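Pirin family protein (Acinetobacter baumannii, PDB 6D0P) probably acts as a metal-dependent quercetin 2,3-dioxygenase of the pirin family, with one metal ion bound in the first of its two cupin domains. Local coordinates at residues G78-K83 and G90-G95; V97-A102 and A177-P182. One frame throughout, in Å; residues are numbered along the deposited sequence.

Contact 1 of 2, residues G78-K83 and G90-G95; sequences GEVTHK and GTIKTG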
ATOM      1  N   GLY A  78       0.030 -13.254  -9.693  1.00 16.49           N
ATOM      2  CA  GLY A  78      -0.050 -12.538 -10.964  1.00 18.23           C
ATOM      3  C   GLY A  78       0.989 -11.424 -11.044  1.00 18.88           C
ATOM      4  O   GLY A  78       1.870 -11.309 -10.173  1.00 18.81           O
ATOM      5  N   GLU A  79       0.881 -10.574 -12.072  1.00 18.34           N
ATOM      6  CA  GLU A  79       1.907  -9.574 -12.365  1.00 18.00           C
ATOM      7  C   GLU A  79       1.263  -8.313 -12.934  1.00 17.54           C
ATOM      8  O   GLU A  79       0.277  -8.410 -13.638  1.00 16.75           O
ATOM      9  CB  GLU A  79       2.876 -10.052 -13.448  1.00 19.94           C
ATOM     10  CG  GLU A  79       3.544 -11.387 -13.201  1.00 21.31           C
ATOM     11  CD  GLU A  79       4.641 -11.734 -14.207  1.00 25.95           C
ATOM     12  OE1 GLU A  79       4.633 -11.169 -15.359  1.00 24.23           O
ATOM     13  OE2 GLU A  79       5.510 -12.601 -13.855  1.00 25.44           O
ATOM     14  N   VAL A  80       1.879  -7.155 -12.668  1.00 17.32           N
ATOM     15  CA  VAL A  80       1.391  -5.870 -13.150  1.00 18.40           C
ATOM     16  C   VAL A  80       2.497  -5.180 -13.949  1.00 19.22           C
ATOM     17  O   VAL A  80       3.639  -5.092 -13.486  1.00 20.52           O
ATOM     18  CB  VAL A  80       0.924  -4.992 -11.974  1.00 19.30           C
ATOM     19  CG1 VAL A  80       0.601  -3.559 -12.388  1.00 20.83           C
ATOM     20  CG2 VAL A  80      -0.257  -5.610 -11.249  1.00 20.90           C
ATOM     21  N   THR A  81       2.162  -4.725 -15.156  1.00 18.62           N
ATOM     22  CA  THR A  81       3.050  -3.921 -15.960  1.00 18.71           C
ATOM     23  C   THR A  81       2.527  -2.473 -15.918  1.00 20.68           C
ATOM     24  O   THR A  81       1.304  -2.239 -15.971  1.00 22.58           O
ATOM     25  CB  THR A  81       3.163  -4.450 -17.390  1.00 19.98           C
ATOM     26  OG1 THR A  81       3.817  -5.719 -17.331  1.00 20.07           O
ATOM     27  CG2 THR A  81       3.957  -3.533 -18.306  1.00 20.73           C
ATOM     28  N   HIS A  82       3.428  -1.517 -15.769  1.00 18.38           N
ATOM     29  CA  HIS A  82       3.050  -0.113 -15.727  1.00 18.42           C
ATOM     30  C   HIS A  82       3.952   0.631 -16.711  1.00 18.44           C
ATOM     31  O   HIS A  82       5.065   0.210 -16.972  1.00 17.72           O
ATOM     32  CB  HIS A  82       3.101   0.449 -14.303  1.00 19.94           C
ATOM     33  CG  HIS A  82       4.414   0.252 -13.626  1.00 20.53           C
ATOM     34  ND1 HIS A  82       5.355   1.248 -13.546  1.00 21.20           N
ATOM     35  CD2 HIS A  82       4.967  -0.843 -13.055  1.00 21.34           C
ATOM     36  CE1 HIS A  82       6.431   0.781 -12.934  1.00 22.14           C
ATOM     37  NE2 HIS A  82       6.215  -0.499 -12.613  1.00 20.71           N
ATOM     38  N   LYS A  83       3.427   1.710 -17.268  1.00 18.36           N
ATOM     39  CA  LYS A  83       4.121   2.491 -18.264  1.00 20.63           C
ATOM     40  C   LYS A  83       3.658   3.942 -18.136  1.00 19.21           C
ATOM     41  O   LYS A  83       2.450   4.172 -18.066  1.00 16.84           O
ATOM     42  CB  LYS A  83       3.797   1.994 -19.681  1.00 26.01           C
ATOM     43  CG  LYS A  83       4.438   2.818 -20.787  1.00 31.61           C
ATOM     44  CD  LYS A  83       4.505   2.161 -22.151  1.00 39.28           C
ATOM     45  CE  LYS A  83       3.159   1.984 -22.816  1.00 42.94           C
ATOM     46  NZ  LYS A  83       3.325   1.499 -24.208  1.00 48.99           N
ATOM     47  N   GLY A  90       7.698  -0.489 -15.917  1.00 24.04           N
ATOM     48  CA  GLY A  90       8.336  -1.774 -15.704  1.00 24.03           C
ATOM     49  C   GLY A  90       7.316  -2.843 -15.389  1.00 20.88           C
ATOM     50  O   GLY A  90       6.106  -2.600 -15.502  1.00 18.71           O
ATOM     51  N   THR A  91       7.802  -4.011 -14.984  1.00 19.52           N
ATOM     52  CA  THR A  91       6.903  -5.113 -14.658  1.00 19.46           C
ATOM     53  C   THR A  91       7.140  -5.582 -13.224  1.00 18.58           C
ATOM     54  O   THR A  91       8.258  -5.878 -12.840  1.00 18.54           O
ATOM     55  CB  THR A  91       7.049  -6.264 -15.650  1.00 21.17           C
ATOM     56  OG1 THR A  91       6.535  -5.817 -16.904  1.00 23.54           O
ATOM     57  CG2 THR A  91       6.279  -7.497 -15.229  1.00 22.12           C
ATOM     58  N   ILE A  92       6.061  -5.615 -12.460  1.00 16.72           N
ATOM     59  CA  ILE A  92       6.076  -6.049 -11.072  1.00 17.68           C
ATOM     60  C   ILE A  92       5.708  -7.538 -11.054  1.00 17.84           C
ATOM     61  O   ILE A  92       4.550  -7.883 -11.257  1.00 17.94           O
ATOM     62  CB  ILE A  92       5.069  -5.223 -10.250  1.00 17.40           C
ATOM     63  CG1 ILE A  92       5.206  -3.718 -10.513  1.00 18.34           C
ATOM     64  CG2 ILE A  92       5.165  -5.568  -8.769  1.00 17.84           C
ATOM     65  CD1 ILE A  92       4.111  -2.869  -9.893  1.00 18.39           C
ATOM     66  N   LYS A  93       6.669  -8.411 -10.807  1.00 19.28           N
ATOM     67  CA  LYS A  93       6.372  -9.845 -10.776  1.00 21.91           C
ATOM     68  C   LYS A  93       5.894 -10.227  -9.376  1.00 19.85           C
ATOM     69  O   LYS A  93       5.952  -9.403  -8.435  1.00 18.01           O
ATOM     70  CB  LYS A  93       7.602 -10.672 -11.160  1.00 24.63           C
ATOM     71  CG  LYS A  93       8.227 -10.367 -12.508  1.00 28.77           C
ATOM     72  CD  LYS A  93       9.381 -11.311 -12.834  1.00 35.34           C
ATOM     73  CE  LYS A  93      10.074 -10.965 -14.131  1.00 43.09           C
ATOM     74  NZ  LYS A  93      11.129 -11.950 -14.479  1.00 50.21           N
ATOM     75  N   THR A  94       5.416 -11.466  -9.227  1.00 19.89           N
ATOM     76  CA  THR A  94       4.937 -11.937  -7.929  1.00 20.31           C
ATOM     77  C   THR A  94       6.071 -11.781  -6.903  1.00 19.15           C
ATOM     78  O   THR A  94       7.207 -12.188  -7.141  1.00 17.47           O
ATOM     79  CB  THR A  94       4.427 -13.386  -8.012  1.00 25.06           C
ATOM     80  OG1 THR A  94       3.154 -13.363  -8.663  1.00 27.60           O
ATOM     81  CG2 THR A  94       4.244 -14.042  -6.662  1.00 26.14           C
ATOM     82  N   GLY A  95       5.778 -11.128  -5.797  1.00 18.19           N
ATOM     83  CA  GLY A  95       6.786 -10.913  -4.750  1.00 18.91           C
ATOM     84  C   GLY A  95       7.535  -9.601  -4.902  1.00 18.09           C
ATOM     85  O   GLY A  95       8.230  -9.180  -3.947  1.00 18.07           O
TER
HETATM   86  O   HOH W   1       1.314 -15.770  -9.502  1.00 30.55           O
HETATM   87  O   HOH W   2       5.657 -13.475 -11.418  1.00 25.98           O
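Val80 and Ile92 exchange two backbone hydrogen bonds, Val80 N to Ile92 O (3.1 Å) and Ile92 N to Val80 O (2.7 Å), while His82 and Gly90 form a second such pair in this antiparallel beta hairpin. Between them lies the non-hydrogen-bonded pair Thr81 and Thr91. In both threonines OG1 lies anti to the carbonyl carbon (chi1 -67° and -69°), and the two hydroxyls meet across the pair at 2.8 Å (OG1 to OG1), either able to donate. Just before strand 80-84 begins and after 89-92 ends, Thr94 OG1 donates to Gly78 O (2.9 Å), and one water joins this hydroxyl to Gly78 N. A second water links Glu79 OE2 with Thr94 N, while Glu79 OE1 bonds to Ser113.

Apolar contact gathers on the face of Val80, His82 and Ile92. The His82 ring has Gly90 N over one face, toward the rim, and meets Ile92 CG1 with its CD2 edge (3.8 Å). Glycine suits position 90 because at its phi and psi a beta carbon would collide with the carbonyl oxygen of the residue before.

Beyond the hairpin, the His82 ring meets that of Tyr143, strand 106-112 pairs with 80-84 and brings the manganese ligand Glu110 beside His82, and Val80 packs on Phe123 and Met125 of strand 121-131.

Contact 2 of 2, residues V97-A102 and A177-P182; sequences VQWMTA and ATTFSP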
ATOM      1  N   VAL A  97       7.895  -5.351  -5.576  1.00 15.00           N
ATOM      2  CA  VAL A  97       7.208  -4.143  -5.165  1.00 14.89           C
ATOM      3  C   VAL A  97       7.654  -2.968  -6.058  1.00 14.81           C
ATOM      4  O   VAL A  97       8.830  -2.903  -6.483  1.00 14.65           O
ATOM      5  CB  VAL A  97       7.506  -3.824  -3.684  1.00 15.56           C
ATOM      6  CG1 VAL A  97       6.961  -2.464  -3.287  1.00 15.85           C
ATOM      7  CG2 VAL A  97       6.998  -4.918  -2.763  1.00 15.59           C
ATOM      8  N   GLN A  98       6.714  -2.076  -6.387  1.00 14.35           N
ATOM      9  CA  GLN A  98       7.038  -0.795  -7.021  1.00 13.69           C
ATOM     10  C   GLN A  98       6.635   0.318  -6.045  1.00 13.38           C
ATOM     11  O   GLN A  98       5.453   0.416  -5.663  1.00 14.02           O
ATOM     12  CB  GLN A  98       6.334  -0.619  -8.368  1.00 14.41           C
ATOM     13  CG  GLN A  98       6.466   0.785  -8.959  1.00 14.14           C
ATOM     14  CD  GLN A  98       7.881   1.300  -9.121  1.00 15.84           C
ATOM     15  OE1 GLN A  98       8.228   2.353  -8.579  1.00 15.66           O
ATOM     16  NE2 GLN A  98       8.698   0.609  -9.920  1.00 15.99           N
ATOM     17  N   TRP A  99       7.627   1.061  -5.562  1.00 12.76           N
ATOM     18  CA  TRP A  99       7.417   2.209  -4.689  1.00 12.98           C
ATOM     19  C   TRP A  99       7.604   3.455  -5.556  1.00 12.85           C
ATOM     20  O   TRP A  99       8.730   3.903  -5.759  1.00 12.98           O
ATOM     21  CB  TRP A  99       8.390   2.166  -3.499  1.00 13.86           C
ATOM     22  CG  TRP A  99       8.028   3.109  -2.395  1.00 14.40           C
ATOM     23  CD1 TRP A  99       8.108   4.472  -2.427  1.00 14.67           C
ATOM     24  CD2 TRP A  99       7.559   2.766  -1.078  1.00 14.12           C
ATOM     25  NE1 TRP A  99       7.693   4.999  -1.228  1.00 15.16           N
ATOM     26  CE2 TRP A  99       7.365   3.979  -0.382  1.00 14.81           C
ATOM     27  CE3 TRP A  99       7.280   1.562  -0.422  1.00 14.78           C
ATOM     28  CZ2 TRP A  99       6.890   4.025   0.926  1.00 15.48           C
ATOM     29  CZ3 TRP A  99       6.816   1.609   0.872  1.00 15.92           C
ATOM     30  CH2 TRP A  99       6.613   2.822   1.531  1.00 15.74           C
HETATM   31  N   MSE A 100       6.521   3.945  -6.134  1.00 12.96           N
HETATM   32  CA  MSE A 100       6.593   5.055  -7.074  1.00 13.79           C
HETATM   33  C   MSE A 100       6.237   6.361  -6.440  1.00 13.51           C
HETATM   34  O   MSE A 100       5.152   6.513  -5.832  1.00 14.60           O
HETATM   35  CB  MSE A 100       5.620   4.833  -8.236  1.00 15.13           C
HETATM   36  CG  MSE A 100       5.738   5.979  -9.257  1.00 18.17           C
HETATM   37 SE   MSE A 100       4.339   5.817 -10.666  1.00 23.32          SE
HETATM   38  CE  MSE A 100       2.848   6.452  -9.595  1.00 21.20           C
ATOM     39  N   THR A 101       7.140   7.322  -6.557  1.00 13.72           N
ATOM     40  CA  THR A 101       6.864   8.662  -6.072  1.00 13.32           C
ATOM     41  C   THR A 101       6.282   9.477  -7.233  1.00 13.65           C
ATOM     42  O   THR A 101       6.990   9.718  -8.212  1.00 13.64           O
ATOM     43  CB  THR A 101       8.126   9.358  -5.566  1.00 14.28           C
ATOM     44  OG1 THR A 101       8.802   8.515  -4.634  1.00 15.31           O
ATOM     45  CG2 THR A 101       7.811  10.704  -4.959  1.00 14.72           C
ATOM     46  N   ALA A 102       5.017   9.850  -7.161  1.00 13.18           N
ATOM     47  CA  ALA A 102       4.424  10.662  -8.197  1.00 14.12           C
ATOM     48  C   ALA A 102       5.012  12.076  -8.127  1.00 15.40           C
ATOM     49  O   ALA A 102       5.296  12.696  -9.170  1.00 14.25           O
ATOM     50  CB  ALA A 102       2.923  10.691  -8.055  1.00 14.82           C
ATOM     51  N   ALA A 177      12.677  -0.188   0.323  1.00 16.03           N
ATOM     52  CA  ALA A 177      12.285   1.097  -0.272  1.00 16.36           C
ATOM     53  C   ALA A 177      12.734   2.256   0.625  1.00 16.37           C
ATOM     54  O   ALA A 177      12.552   2.183   1.843  1.00 17.49           O
ATOM     55  CB  ALA A 177      10.778   1.153  -0.456  1.00 15.28           C
ATOM     56  N   THR A 178      13.273   3.308   0.019  1.00 15.49           N
ATOM     57  CA  THR A 178      13.592   4.541   0.728  1.00 16.13           C
ATOM     58  C   THR A 178      12.310   5.375   0.826  1.00 15.68           C
ATOM     59  O   THR A 178      11.403   5.232  -0.011  1.00 15.68           O
ATOM     60  CB  THR A 178      14.713   5.344   0.049  1.00 17.57           C
ATOM     61  OG1 THR A 178      14.257   5.739  -1.242  1.00 16.65           O
ATOM     62  CG2 THR A 178      16.014   4.582  -0.073  1.00 18.87           C
ATOM     63  N   THR A 179      12.258   6.269   1.810  1.00 14.84           N
ATOM     64  CA  THR A 179      11.067   7.068   2.109  1.00 15.06           C
ATOM     65  C   THR A 179      11.455   8.529   2.413  1.00 14.69           C
ATOM     66  O   THR A 179      12.625   8.833   2.667  1.00 14.86           O
ATOM     67  CB  THR A 179      10.298   6.479   3.302  1.00 16.33           C
ATOM     68  OG1 THR A 179      11.100   6.650   4.475  1.00 16.55           O
ATOM     69  CG2 THR A 179       9.956   5.015   3.130  1.00 17.51           C
ATOM     70  N   PHE A 180      10.464   9.427   2.371  1.00 14.58           N
ATOM     71  CA  PHE A 180      10.693  10.869   2.642  1.00 14.65           C
ATOM     72  C   PHE A 180      10.470  11.235   4.114  1.00 16.12           C
ATOM     73  O   PHE A 180      10.866  12.331   4.544  1.00 16.49           O
ATOM     74  CB  PHE A 180       9.781  11.724   1.769  1.00 14.68           C
ATOM     75  CG  PHE A 180      10.149  11.708   0.313  1.00 13.73           C
ATOM     76  CD1 PHE A 180       9.792  10.640  -0.504  1.00 13.66           C
ATOM     77  CD2 PHE A 180      10.808  12.780  -0.252  1.00 14.55           C
ATOM     78  CE1 PHE A 180      10.121  10.644  -1.851  1.00 13.81           C
ATOM     79  CE2 PHE A 180      11.124  12.786  -1.601  1.00 14.37           C
ATOM     80  CZ  PHE A 180      10.785  11.715  -2.392  1.00 14.43           C
ATOM     81  N   SER A 181       9.790  10.368   4.866  1.00 15.18           N
ATOM     82  CA  SER A 181       9.534  10.602   6.284  1.00 14.90           C
ATOM     83  C   SER A 181       9.647   9.248   6.998  1.00 15.47           C
ATOM     84  O   SER A 181       9.599   8.230   6.324  1.00 15.63           O
ATOM     85  CB  SER A 181       8.181  11.255   6.520  1.00 14.26           C
ATOM     86  OG  SER A 181       7.118  10.461   6.027  1.00 12.91           O
ATOM     87  N   PRO A 182       9.769   9.240   8.331  1.00 15.67           N
ATOM     88  CA  PRO A 182       9.947   7.975   9.056  1.00 16.48           C
ATOM     89  C   PRO A 182       8.673   7.123   9.013  1.00 15.86           C
ATOM     90  O   PRO A 182       7.622   7.565   9.488  1.00 15.33           O
ATOM     91  CB  PRO A 182      10.288   8.383  10.498  1.00 17.16           C
ATOM     92  CG  PRO A 182      10.844   9.781  10.342  1.00 17.87           C
ATOM     93  CD  PRO A 182       9.952  10.368   9.267  1.00 16.77           C
TER
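Trp99 and Ala177 bring the two backbones closest, with 6.7 Å between their CA atoms, where strand 97-101 of the N-terminal cupin sheet passes the irregular segment 177-182 that leads into strand 183-190. The contact is a strand-to-loop packing between the cupin domain that binds manganese and the chain entering the second cupin, and it is made by side chains and the carbonyl of Thr178.

Trp99 does most of the work. Its CB points toward the loop, and chi1 of -166° sets CG anti to the backbone N. Ala177 CB lies 3.3 Å above the plane of the indole, displaced toward its rim, and is nearest to Trp99 CE3 at 3.5 Å. A small methyl can fit this close beside the indole rim. The carbonyl oxygen of Thr178 lies over one face, again toward the rim, and farther round the ring Thr179 CG2 comes to 3.9 Å from Trp99 CZ2. Threonine serves both needs here: its methyl meets the indole, while its OG1 donates to Ser181 O (2.9 Å), two residues on in the same segment.

The polar atoms of Trp99 and Thr101 share one carboxylate on strand 69-75, since Glu70 accepts from Trp99 NE1 through OE1 and bonds Thr101 OG1 through OE2. Phe180 also packs on Glu70. It reaches toward Thr101 tip to tip, and Thr101 OG1 sits near the plane of the phenyl ring, at its edge, 3.7 Å from Phe180 CE1.

Overall arrangement
Contact 1 closes before contact 2 opens along the chain, and their centres lie about 17 Å apart. After strand 89-92 of the hairpin the chain crosses from the smaller sheet to the seven-stranded one of the same cupin domain, which it joins at 97-101. The contacts touch there: Ile92 CD1 packs on Gln98 CB at 3.5 Å, and His82 CE1 lies 3.8 Å from Gln98 NE2. Contact 1 thus stays within the N-terminal cupin, close to the manganese ligands on strand 106-112, whereas the two segments of contact 2 are 75 residues apart, and it lies where this cupin meets the approach to strand 183-190 of the second.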